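PDB 1G3R: CELL division inhibitor from Pyrococcus furiosus, which probably binds and hydrolyses ATP as a MinD-type P-loop ATPase connected with cell division. Local coordinates for residues E136-T141 with G167-R172; S9-T14 with I145-D150; D200-E205 with P218-A223. One frame throughout, in Å; residues are numbered along the deposited sequence.

Contact 1: E136-T141 with G167-R172; sequences EALLVT and GFVLNR. With ACP (phosphomethylphosphonic acid adenylate ester), chain C.
Leu139 and Phe168 stand side by side on two adjacent parallel strands, whose short axes approach to 4.5 Å and are inclined by 26°. Four backbone hydrogen bonds fix the register. Leu139 donates from N to Gly167 O (3.0 Å) and accepts at O from Val169 N; two residues on, Thr141 N reaches Val169 O (3.0 Å) and Thr141 O takes Asn171 N (2.8 Å). Leu139 and Thr141 thus each bond to both residues flanking their partner, as a parallel ladder requires.

From Phe168 the side chain leaves the ladder at CB, which packs against Leu139 CB at 3.6 Å. At chi1 72° the ring carbon CG sits between the backbone N and the carbonyl carbon, which swings the ring toward the Thr141 end of the ladder. There CD1 meets Thr141 CG2 at 3.6 Å; the methyl lies near the ring plane, so it touches an edge and not a face. The rest of the ring leads away from strand 136-141, toward Val191 and Leu193.

On the other face of the sheet, Leu138 CD1 rests on Val169 CG2 at 3.7 Å. The two strands belong to one beta-alpha-beta unit, and its helix 145-161 covers the Leu139 and Thr141 face, while strand 3-8 borders 136-141 and strand 193-198 borders 164-173.

Contact 2: S9-T14 with I145-D150; sequences SGKGGT and ISCLTD. With ACP (phosphomethylphosphonic acid adenylate ester), chain C.
Lys11 stretches from the nucleotide-binding loop to the first helical turns of segment 145-150, where its tip meets Ser146, Cys147 and Asp150. The loop is a P-loop, and its Lys-Gly-Gly-Thr-Gly-Lys-Thr sequence is the deviant Walker A motif of the MinD/ParA family, with Lys11 at the place of the signature lysine. In dimeric relatives that lysine reaches the nucleotide of the partner subunit; this assembly holds a single chain, and here it is turned to the helix.

Along the helix, Ser146 comes first. Its OG stands 3.4 Å from Lys11 NZ, a weak hydrogen bond. Cys147 supplies the apolar support: its CB lies 3.4 Å from Lys11 CE, so the last methylene of the lysine runs over this residue. Cys147 SG faces the other arm of the loop and touches the methyl Thr14 CG2 at 3.8 Å, tying both Lys11 and Thr14 to one residue. Thr149 then turns its hydroxyl back along its own helix, donating from OG1 to Ser146 O; the donor stands above that carbonyl plane, 50° out of it. Asp150, a turn further on from Ser146, points its carboxylate at the Lys11 ammonium.

The lysine gets there by being extended through chi1 and chi2 and bent at chi3 (-58°) and chi4, which folds the ammonium toward the helix. Gly10 passes close to Asp150, their CA atoms being 5.0 Å apart, and Gly10 N is hydrogen-bonded to Thr151 OG1. On the nucleotide side, Gly13 N makes a weak hydrogen bond to O1G of the ATP analogue. The salt bridge runs from Lys11 NZ to Asp150 OD2 at 3.0 Å, met nearly along the carboxylate C-O bond.

Contact 3: D200-E205 with P218-A223; sequences DPAIRE and PESKGA. With ACP (phosphomethylphosphonic acid adenylate ester), chain C.
Asp200 and Gly222 are joined by a direct hydrogen bond: Gly222 N donates to Asp200 OD2 at 3.1 Å. It is nearly straight, 170° at the hydrogen, and arrives on the anti side of the oxygen, 22° out of the carboxylate plane. The same OD2 also accepts from a water 2.6 Å away that in turn accepts a hydrogen bond from Lys221 N, so a second, water-mediated link runs beside the first.

Capping bonds form the next group. With CG anti to the backbone N (chi1 -169°), Asp200 brings OD1 to Ala202 N at 2.9 Å and so N-caps helix 201-209. Ser220 does the same for helix 221-235, its OG accepting from Ala223 N at 3.1 Å while also bonding to Lys217 O. One carboxylate therefore serves the amino ends of two helices, a setting that would be expected to favour its negative charge. A leucine in place of Asp200 would probably leave both Ala202 N and Gly222 N without their acceptor, and the water with Lys221 N but no carboxylate to donate to.

Apolar contacts are fewer. Ala202 CB meets Ser220 CB at 3.8 Å, and Ile203 CD1 lies 4.1 Å from Gly222 CA, where the lack of a side chain on the glycine lets the two helix starts come close.

The remaining interactions are with the nucleotide. Asp200 N donates to adenine N1 at 2.9 Å, and Ile203 CG2 lies 3.8 Å from the ring carbon C5, on the opposite face of the base from Arg172. Backbone recognition of N1 between an aliphatic side chain and an arginine marks this as the adenine pocket, with the two helix starts held together behind it.

All three contacts touch the ATP analogue. Contacts 1 and 2 are neighbours, their centres about 10 Å apart, and interlock along the chain: the loop 9-14 follows strand 3-8, next to strand 136-141 in the sheet, and helix 145-161 links the two strands of contact 1. They meet directly where Ser9 OG bonds to Val140 O. Contact 3 comes later in the chain, its centre about 18 Å from that of contact 1 and 22 Å from that of contact 2, touching neither. Contact 2 thus lies at the phosphate end and contact 3 at the adenine end, while segment 167-172 of contact 1 ends beside the base, contributing Asn171 and Arg172.

Contact 1: E136-T141 with G167-R172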
loop_
_atom_site.group_PDB
_atom_site.type_symbol
_atom_site.label_atom_id
_atom_site.label_comp_id
_atom_site.label_asym_id
_atom_site.label_seq_id
_atom_site.Cartn_x
_atom_site.Cartn_y
_atom_site.Cartn_z
ATOM N N GLU A 136 -10.153 6.237 -0.158
ATOM C CA GLU A 136 -9.151 7.185 0.308
ATOM C C GLU A 136 -7.867 6.808 -0.415
ATOM O O GLU A 136 -7.734 5.677 -0.889
ATOM C CB GLU A 136 -8.969 7.065 1.828
ATOM C CG GLU A 136 -10.222 7.412 2.628
ATOM C CD GLU A 136 -10.142 6.989 4.092
ATOM O OE1 GLU A 136 -9.152 7.339 4.767
ATOM O OE2 GLU A 136 -11.081 6.314 4.572
ATOM N N ALA A 137 -6.933 7.750 -0.518
ATOM C CA ALA A 137 -5.668 7.483 -1.196
ATOM C C ALA A 137 -4.481 8.080 -0.466
ATOM O O ALA A 137 -4.550 9.190 0.066
ATOM C CB ALA A 137 -5.710 8.008 -2.620
ATOM N N LEU A 138 -3.392 7.322 -0.448
ATOM C CA LEU A 138 -2.159 7.736 0.193
ATOM C C LEU A 138 -1.092 7.756 -0.880
ATOM O O LEU A 138 -0.693 6.717 -1.395
ATOM C CB LEU A 138 -1.779 6.745 1.291
ATOM C CG LEU A 138 -0.470 7.046 2.019
ATOM C CD1 LEU A 138 -0.515 8.441 2.602
ATOM C CD2 LEU A 138 -0.259 6.027 3.115
ATOM N N LEU A 139 -0.636 8.947 -1.223
ATOM C CA LEU A 139 0.376 9.088 -2.253
ATOM C C LEU A 139 1.759 8.800 -1.701
ATOM O O LEU A 139 2.145 9.344 -0.674
ATOM C CB LEU A 139 0.335 10.505 -2.838
ATOM C CG LEU A 139 -1.030 11.035 -3.304
ATOM C CD1 LEU A 139 -0.868 12.452 -3.831
ATOM C CD2 LEU A 139 -1.612 10.136 -4.386
ATOM N N VAL A 140 2.494 7.936 -2.392
ATOM C CA VAL A 140 3.854 7.571 -1.998
ATOM C C VAL A 140 4.813 8.133 -3.038
ATOM O O VAL A 140 4.603 7.956 -4.234
ATOM C CB VAL A 140 4.039 6.038 -1.953
ATOM C CG1 VAL A 140 5.471 5.694 -1.586
ATOM C CG2 VAL A 140 3.081 5.434 -0.955
ATOM N N THR A 141 5.873 8.798 -2.593
ATOM C CA THR A 141 6.810 9.370 -3.544
ATOM C C THR A 141 8.221 9.527 -3.001
ATOM O O THR A 141 8.437 9.517 -1.790
ATOM C CB THR A 141 6.313 10.745 -4.017
ATOM O OG1 THR A 141 7.175 11.238 -5.053
ATOM C CG2 THR A 141 6.294 11.730 -2.846
ATOM N N GLY A 167 -3.095 12.655 1.536
ATOM C CA GLY A 167 -1.823 13.353 1.549
ATOM C C GLY A 167 -0.766 12.434 0.978
ATOM O O GLY A 167 -1.092 11.406 0.388
ATOM N N PHE A 168 0.500 12.780 1.147
ATOM C CA PHE A 168 1.544 11.932 0.608
ATOM C C PHE A 168 2.580 11.542 1.642
ATOM O O PHE A 168 2.558 12.004 2.786
ATOM C CB PHE A 168 2.248 12.617 -0.560
ATOM C CG PHE A 168 3.134 13.756 -0.148
ATOM C CD1 PHE A 168 4.493 13.741 -0.457
ATOM C CD2 PHE A 168 2.611 14.856 0.530
ATOM C CE1 PHE A 168 5.321 14.806 -0.097
ATOM C CE2 PHE A 168 3.429 15.925 0.894
ATOM C CZ PHE A 168 4.786 15.900 0.580
ATOM N N VAL A 169 3.486 10.679 1.209
ATOM C CA VAL A 169 4.566 10.180 2.035
ATOM C C VAL A 169 5.860 10.443 1.278
ATOM O O VAL A 169 5.978 10.097 0.096
ATOM C CB VAL A 169 4.430 8.660 2.260
ATOM C CG1 VAL A 169 5.623 8.145 3.033
ATOM C CG2 VAL A 169 3.138 8.351 2.998
ATOM N N LEU A 170 6.820 11.075 1.941
ATOM C CA LEU A 170 8.100 11.342 1.299
ATOM C C LEU A 170 9.023 10.208 1.746
ATOM O O LEU A 170 9.634 10.258 2.822
ATOM C CB LEU A 170 8.667 12.695 1.741
ATOM C CG LEU A 170 9.269 13.621 0.675
ATOM C CD1 LEU A 170 10.365 14.429 1.352
ATOM C CD2 LEU A 170 9.851 12.855 -0.506
ATOM N N ASN A 171 9.104 9.183 0.908
ATOM C CA ASN A 171 9.903 8.009 1.199
ATOM C C ASN A 171 11.314 8.100 0.657
ATOM O O ASN A 171 11.558 8.771 -0.345
ATOM C CB ASN A 171 9.230 6.779 0.593
ATOM C CG ASN A 171 9.893 5.485 1.012
ATOM O OD1 ASN A 171 9.889 4.505 0.269
ATOM N ND2 ASN A 171 10.454 5.469 2.212
ATOM N N ARG A 172 12.239 7.416 1.326
ATOM C CA ARG A 172 13.627 7.369 0.890
ATOM C C ARG A 172 14.441 8.634 1.146
ATOM O O ARG A 172 15.613 8.697 0.783
ATOM C CB ARG A 172 13.668 7.041 -0.602
ATOM C CG ARG A 172 13.063 5.700 -0.981
ATOM C CD ARG A 172 14.069 4.600 -0.745
ATOM N NE ARG A 172 14.015 3.562 -1.768
ATOM C CZ ARG A 172 15.031 2.756 -2.059
ATOM N NH1 ARG A 172 16.183 2.872 -1.406
ATOM N NH2 ARG A 172 14.900 1.833 -3.002
HETATM P PG ACP C . 6.863 -1.588 -7.651
HETATM O O1G ACP C . 6.613 -0.420 -8.387
HETATM O O2G ACP C . 7.284 -2.690 -8.497
HETATM O O3G ACP C . 5.493 -1.979 -7.118
HETATM P PB ACP C . 7.340 -0.648 -4.847
HETATM O O1B ACP C . 6.916 0.722 -4.925
HETATM O O2B ACP C . 6.319 -1.448 -4.142
HETATM C C3B ACP C . 7.737 -1.389 -6.314
HETATM P PA ACP C . 9.008 -1.518 -2.734
HETATM O O1A ACP C . 9.097 -2.920 -2.915
HETATM O O2A ACP C . 8.177 -1.120 -1.620
HETATM O O3A ACP C . 8.605 -0.741 -3.965
HETATM O "O5'" ACP C . 10.408 -1.065 -2.444
HETATM C "C5'" ACP C . 11.563 -1.287 -3.319
HETATM C "C4'" ACP C . 12.752 -1.684 -2.525
HETATM O "O4'" ACP C . 13.303 -0.550 -1.792
HETATM C "C3'" ACP C . 12.488 -2.718 -1.466
HETATM O "O3'" ACP C . 13.491 -3.736 -1.475
HETATM C "C2'" ACP C . 12.504 -2.000 -0.157
HETATM O "O2'" ACP C . 12.954 -2.755 0.956
HETATM C "C1'" ACP C . 13.379 -0.836 -0.374
HETATM N N9 ACP C . 12.920 0.412 0.292
HETATM C C8 ACP C . 11.712 1.118 0.247
HETATM N N7 ACP C . 11.662 2.193 0.977
HETATM C C5 ACP C . 12.912 2.239 1.565
HETATM C C6 ACP C . 13.518 3.157 2.477
HETATM N N6 ACP C . 12.832 4.211 2.911
HETATM N N1 ACP C . 14.831 2.916 2.891
HETATM C C2 ACP C . 15.516 1.830 2.433
HETATM N N3 ACP C . 15.015 0.912 1.566
HETATM C C4 ACP C . 13.706 1.167 1.167
#

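Contact 2: S9-T14 with I145-D150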
loop_
_atom_site.group_PDB
_atom_site.type_symbol
_atom_site.label_atom_id
_atom_site.label_comp_id
_atom_site.label_asym_id
_atom_site.label_seq_id
_atom_site.Cartn_x
_atom_site.Cartn_y
_atom_site.Cartn_z
ATOM N N SER A 9 1.359 5.506 -6.220
ATOM C CA SER A 9 2.463 6.367 -6.624
ATOM C C SER A 9 2.467 6.491 -8.145
ATOM O O SER A 9 2.051 5.572 -8.859
ATOM C CB SER A 9 3.797 5.801 -6.143
ATOM O OG SER A 9 4.877 6.591 -6.613
ATOM N N GLY A 10 2.943 7.630 -8.638
ATOM C CA GLY A 10 2.969 7.850 -10.069
ATOM C C GLY A 10 4.143 7.260 -10.832
ATOM O O GLY A 10 4.057 7.084 -12.051
ATOM N N LYS A 11 5.233 6.939 -10.143
ATOM C CA LYS A 11 6.399 6.402 -10.838
ATOM C C LYS A 11 6.674 4.913 -10.649
ATOM O O LYS A 11 6.562 4.132 -11.598
ATOM C CB LYS A 11 7.647 7.198 -10.446
ATOM C CG LYS A 11 8.896 6.805 -11.225
ATOM C CD LYS A 11 10.073 7.721 -10.902
ATOM C CE LYS A 11 9.737 9.178 -11.198
ATOM N NZ LYS A 11 9.218 9.361 -12.582
ATOM N N GLY A 12 7.045 4.529 -9.431
ATOM C CA GLY A 12 7.359 3.139 -9.149
ATOM C C GLY A 12 8.724 3.080 -8.485
ATOM O O GLY A 12 9.502 4.037 -8.591
ATOM N N GLY A 13 9.024 1.974 -7.804
ATOM C CA GLY A 13 10.303 1.851 -7.122
ATOM C C GLY A 13 10.341 2.844 -5.977
ATOM O O GLY A 13 11.385 3.107 -5.370
ATOM N N THR A 14 9.166 3.388 -5.690
ATOM C CA THR A 14 8.982 4.377 -4.643
ATOM C C THR A 14 8.789 3.762 -3.253
ATOM O O THR A 14 9.065 4.413 -2.240
ATOM C CB THR A 14 7.768 5.276 -4.979
ATOM O OG1 THR A 14 6.636 4.451 -5.291
ATOM C CG2 THR A 14 8.075 6.173 -6.181
ATOM N N ILE A 145 12.291 14.860 -8.583
ATOM C CA ILE A 145 11.404 15.842 -9.186
ATOM C C ILE A 145 10.393 15.224 -10.145
ATOM O O ILE A 145 9.187 15.440 -10.006
ATOM C CB ILE A 145 12.211 16.942 -9.919
ATOM C CG1 ILE A 145 11.249 17.989 -10.485
ATOM C CG2 ILE A 145 13.093 16.323 -11.005
ATOM C CD1 ILE A 145 10.394 18.672 -9.417
ATOM N N SER A 146 10.880 14.459 -11.116
ATOM C CA SER A 146 9.996 13.825 -12.078
ATOM C C SER A 146 9.019 12.951 -11.313
ATOM O O SER A 146 7.891 12.732 -11.748
ATOM C CB SER A 146 10.794 12.965 -13.056
ATOM O OG SER A 146 11.423 11.892 -12.382
ATOM N N CYS A 147 9.460 12.459 -10.160
ATOM C CA CYS A 147 8.620 11.606 -9.334
ATOM C C CYS A 147 7.532 12.407 -8.632
ATOM O O CYS A 147 6.345 12.106 -8.757
ATOM C CB CYS A 147 9.469 10.876 -8.296
ATOM S SG CYS A 147 8.520 9.736 -7.283
ATOM N N LEU A 148 7.940 13.431 -7.891
ATOM C CA LEU A 148 6.993 14.272 -7.174
ATOM C C LEU A 148 5.908 14.818 -8.093
ATOM O O LEU A 148 4.762 15.000 -7.678
ATOM C CB LEU A 148 7.731 15.430 -6.508
ATOM C CG LEU A 148 8.610 15.008 -5.335
ATOM C CD1 LEU A 148 9.447 16.177 -4.860
ATOM C CD2 LEU A 148 7.726 14.490 -4.214
ATOM N N THR A 149 6.272 15.073 -9.346
ATOM C CA THR A 149 5.325 15.608 -10.319
ATOM C C THR A 149 4.258 14.590 -10.724
ATOM O O THR A 149 3.069 14.812 -10.503
ATOM C CB THR A 149 6.054 16.106 -11.590
ATOM O OG1 THR A 149 6.726 15.010 -12.223
ATOM C CG2 THR A 149 7.076 17.182 -11.228
ATOM N N ASP A 150 4.684 13.476 -11.310
ATOM C CA ASP A 150 3.753 12.443 -11.741
ATOM C C ASP A 150 2.815 12.050 -10.616
ATOM O O ASP A 150 1.595 12.067 -10.780
ATOM C CB ASP A 150 4.515 11.213 -12.212
ATOM C CG ASP A 150 5.591 11.556 -13.204
ATOM O OD1 ASP A 150 5.298 12.334 -14.136
ATOM O OD2 ASP A 150 6.723 11.046 -13.056
HETATM P PG ACP C . 6.863 -1.588 -7.651
HETATM O O1G ACP C . 6.613 -0.420 -8.387
HETATM O O2G ACP C . 7.284 -2.690 -8.497
HETATM O O3G ACP C . 5.493 -1.979 -7.118
HETATM P PB ACP C . 7.340 -0.648 -4.847
HETATM O O1B ACP C . 6.916 0.722 -4.925
HETATM O O2B ACP C . 6.319 -1.448 -4.142
HETATM C C3B ACP C . 7.737 -1.389 -6.314
HETATM P PA ACP C . 9.008 -1.518 -2.734
HETATM O O1A ACP C . 9.097 -2.920 -2.915
HETATM O O2A ACP C . 8.177 -1.120 -1.620
HETATM O O3A ACP C . 8.605 -0.741 -3.965
HETATM O "O5'" ACP C . 10.408 -1.065 -2.444
HETATM C "C5'" ACP C . 11.563 -1.287 -3.319
HETATM C "C4'" ACP C . 12.752 -1.684 -2.525
HETATM O "O4'" ACP C . 13.303 -0.550 -1.792
HETATM C "C3'" ACP C . 12.488 -2.718 -1.466
HETATM O "O3'" ACP C . 13.491 -3.736 -1.475
HETATM C "C2'" ACP C . 12.504 -2.000 -0.157
HETATM O "O2'" ACP C . 12.954 -2.755 0.956
HETATM C "C1'" ACP C . 13.379 -0.836 -0.374
HETATM N N9 ACP C . 12.920 0.412 0.292
HETATM C C8 ACP C . 11.712 1.118 0.247
HETATM N N7 ACP C . 11.662 2.193 0.977
HETATM C C5 ACP C . 12.912 2.239 1.565
HETATM C C6 ACP C . 13.518 3.157 2.477
HETATM N N6 ACP C . 12.832 4.211 2.911
HETATM N N1 ACP C . 14.831 2.916 2.891
HETATM C C2 ACP C . 15.516 1.830 2.433
HETATM N N3 ACP C . 15.015 0.912 1.566
HETATM C C4 ACP C . 13.706 1.167 1.167
#

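Contact 3: D200-E205 with P218-A223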
loop_
_atom_site.group_PDB
_atom_site.type_symbol
_atom_site.label_atom_id
_atom_site.label_comp_id
_atom_site.label_asym_id
_atom_site.label_seq_id
_atom_site.Cartn_x
_atom_site.Cartn_y
_atom_site.Cartn_z
ATOM N N ASP A 200 16.468 3.894 5.076
ATOM C CA ASP A 200 17.017 3.069 6.144
ATOM C C ASP A 200 17.187 1.614 5.711
ATOM O O ASP A 200 16.211 0.944 5.381
ATOM C CB ASP A 200 16.094 3.144 7.361
ATOM C CG ASP A 200 16.710 2.543 8.602
ATOM O OD1 ASP A 200 17.619 1.697 8.471
ATOM O OD2 ASP A 200 16.271 2.910 9.710
ATOM N N PRO A 201 18.435 1.109 5.703
ATOM C CA PRO A 201 18.733 -0.274 5.312
ATOM C C PRO A 201 17.851 -1.275 6.065
ATOM O O PRO A 201 17.568 -2.368 5.563
ATOM C CB PRO A 201 20.204 -0.424 5.678
ATOM C CG PRO A 201 20.738 0.933 5.438
ATOM C CD PRO A 201 19.675 1.827 6.047
ATOM N N ALA A 202 17.424 -0.892 7.267
ATOM C CA ALA A 202 16.565 -1.734 8.095
ATOM C C ALA A 202 15.259 -2.065 7.382
ATOM O O ALA A 202 14.705 -3.153 7.547
ATOM C CB ALA A 202 16.266 -1.036 9.414
ATOM N N ILE A 203 14.761 -1.119 6.596
ATOM C CA ILE A 203 13.526 -1.330 5.858
ATOM C C ILE A 203 13.731 -2.422 4.816
ATOM O O ILE A 203 12.831 -3.232 4.575
ATOM C CB ILE A 203 13.056 -0.025 5.188
ATOM C CG1 ILE A 203 12.555 0.929 6.267
ATOM C CG2 ILE A 203 11.968 -0.304 4.180
ATOM C CD1 ILE A 203 11.981 2.208 5.746
ATOM N N ARG A 204 14.919 -2.446 4.209
ATOM C CA ARG A 204 15.248 -3.460 3.210
ATOM C C ARG A 204 15.466 -4.802 3.904
ATOM O O ARG A 204 15.129 -5.853 3.362
ATOM C CB ARG A 204 16.509 -3.064 2.440
ATOM C CG ARG A 204 16.996 -4.137 1.464
ATOM C CD ARG A 204 17.065 -3.612 0.021
ATOM N NE ARG A 204 17.546 -4.620 -0.930
ATOM C CZ ARG A 204 16.889 -5.737 -1.241
ATOM N NH1 ARG A 204 17.403 -6.598 -2.114
ATOM N NH2 ARG A 204 15.708 -5.994 -0.685
ATOM N N GLU A 205 16.023 -4.765 5.108
ATOM C CA GLU A 205 16.263 -5.992 5.856
ATOM C C GLU A 205 14.921 -6.651 6.155
ATOM O O GLU A 205 14.778 -7.864 6.045
ATOM C CB GLU A 205 16.988 -5.693 7.170
ATOM C CG GLU A 205 17.912 -6.819 7.635
ATOM C CD GLU A 205 18.424 -6.622 9.053
ATOM O OE1 GLU A 205 18.785 -5.480 9.415
ATOM O OE2 GLU A 205 18.474 -7.617 9.807
ATOM N N PRO A 218 12.206 -2.673 15.578
ATOM C CA PRO A 218 11.428 -1.642 16.268
ATOM C C PRO A 218 12.108 -0.314 16.595
ATOM O O PRO A 218 11.478 0.739 16.476
ATOM C CB PRO A 218 10.930 -2.369 17.518
ATOM C CG PRO A 218 12.014 -3.370 17.784
ATOM C CD PRO A 218 12.292 -3.892 16.406
ATOM N N GLU A 219 13.376 -0.354 16.999
ATOM C CA GLU A 219 14.094 0.869 17.366
ATOM C C GLU A 219 14.677 1.661 16.196
ATOM O O GLU A 219 15.049 2.827 16.359
ATOM C CB GLU A 219 15.222 0.544 18.357
ATOM C CG GLU A 219 14.773 -0.086 19.688
ATOM C CD GLU A 219 13.724 0.740 20.409
ATOM O OE1 GLU A 219 13.822 1.991 20.366
ATOM O OE2 GLU A 219 12.812 0.138 21.030
ATOM N N SER A 220 14.755 1.030 15.027
ATOM C CA SER A 220 15.315 1.668 13.836
ATOM C C SER A 220 14.568 2.940 13.477
ATOM O O SER A 220 13.417 3.122 13.878
ATOM C CB SER A 220 15.249 0.711 12.651
ATOM O OG SER A 220 13.913 0.548 12.225
ATOM N N LYS A 221 15.218 3.817 12.717
ATOM C CA LYS A 221 14.587 5.066 12.316
ATOM C C LYS A 221 13.351 4.802 11.468
ATOM O O LYS A 221 12.286 5.365 11.730
ATOM C CB LYS A 221 15.563 5.958 11.540
ATOM C CG LYS A 221 16.720 6.504 12.376
ATOM C CD LYS A 221 17.395 7.667 11.670
ATOM C CE LYS A 221 18.579 8.214 12.468
ATOM N NZ LYS A 221 19.812 7.374 12.338
ATOM N N GLY A 222 13.487 3.948 10.458
ATOM C CA GLY A 222 12.351 3.636 9.610
ATOM C C GLY A 222 11.171 3.108 10.410
ATOM O O GLY A 222 10.017 3.449 10.151
ATOM N N ALA A 223 11.457 2.271 11.396
ATOM C CA ALA A 223 10.405 1.701 12.222
ATOM C C ALA A 223 9.582 2.792 12.901
ATOM O O ALA A 223 8.351 2.793 12.823
ATOM C CB ALA A 223 11.009 0.776 13.261
HETATM P PG ACP C . 6.863 -1.588 -7.651
HETATM O O1G ACP C . 6.613 -0.420 -8.387
HETATM O O2G ACP C . 7.284 -2.690 -8.497
HETATM O O3G ACP C . 5.493 -1.979 -7.118
HETATM P PB ACP C . 7.340 -0.648 -4.847
HETATM O O1B ACP C . 6.916 0.722 -4.925
HETATM O O2B ACP C . 6.319 -1.448 -4.142
HETATM C C3B ACP C . 7.737 -1.389 -6.314
HETATM P PA ACP C . 9.008 -1.518 -2.734
HETATM O O1A ACP C . 9.097 -2.920 -2.915
HETATM O O2A ACP C . 8.177 -1.120 -1.620
HETATM O O3A ACP C . 8.605 -0.741 -3.965
HETATM O "O5'" ACP C . 10.408 -1.065 -2.444
HETATM C "C5'" ACP C . 11.563 -1.287 -3.319
HETATM C "C4'" ACP C . 12.752 -1.684 -2.525
HETATM O "O4'" ACP C . 13.303 -0.550 -1.792
HETATM C "C3'" ACP C . 12.488 -2.718 -1.466
HETATM O "O3'" ACP C . 13.491 -3.736 -1.475
HETATM C "C2'" ACP C . 12.504 -2.000 -0.157
HETATM O "O2'" ACP C . 12.954 -2.755 0.956
HETATM C "C1'" ACP C . 13.379 -0.836 -0.374
HETATM N N9 ACP C . 12.920 0.412 0.292
HETATM C C8 ACP C . 11.712 1.118 0.247
HETATM N N7 ACP C . 11.662 2.193 0.977
HETATM C C5 ACP C . 12.912 2.239 1.565
HETATM C C6 ACP C . 13.518 3.157 2.477
HETATM N N6 ACP C . 12.832 4.211 2.911
HETATM N N1 ACP C . 14.831 2.916 2.891
HETATM C C2 ACP C . 15.516 1.830 2.433
HETATM N N3 ACP C . 15.015 0.912 1.566
HETATM C C4 ACP C . 13.706 1.167 1.167
HETATM O O HOH W 1 17.627 3.589 11.796
#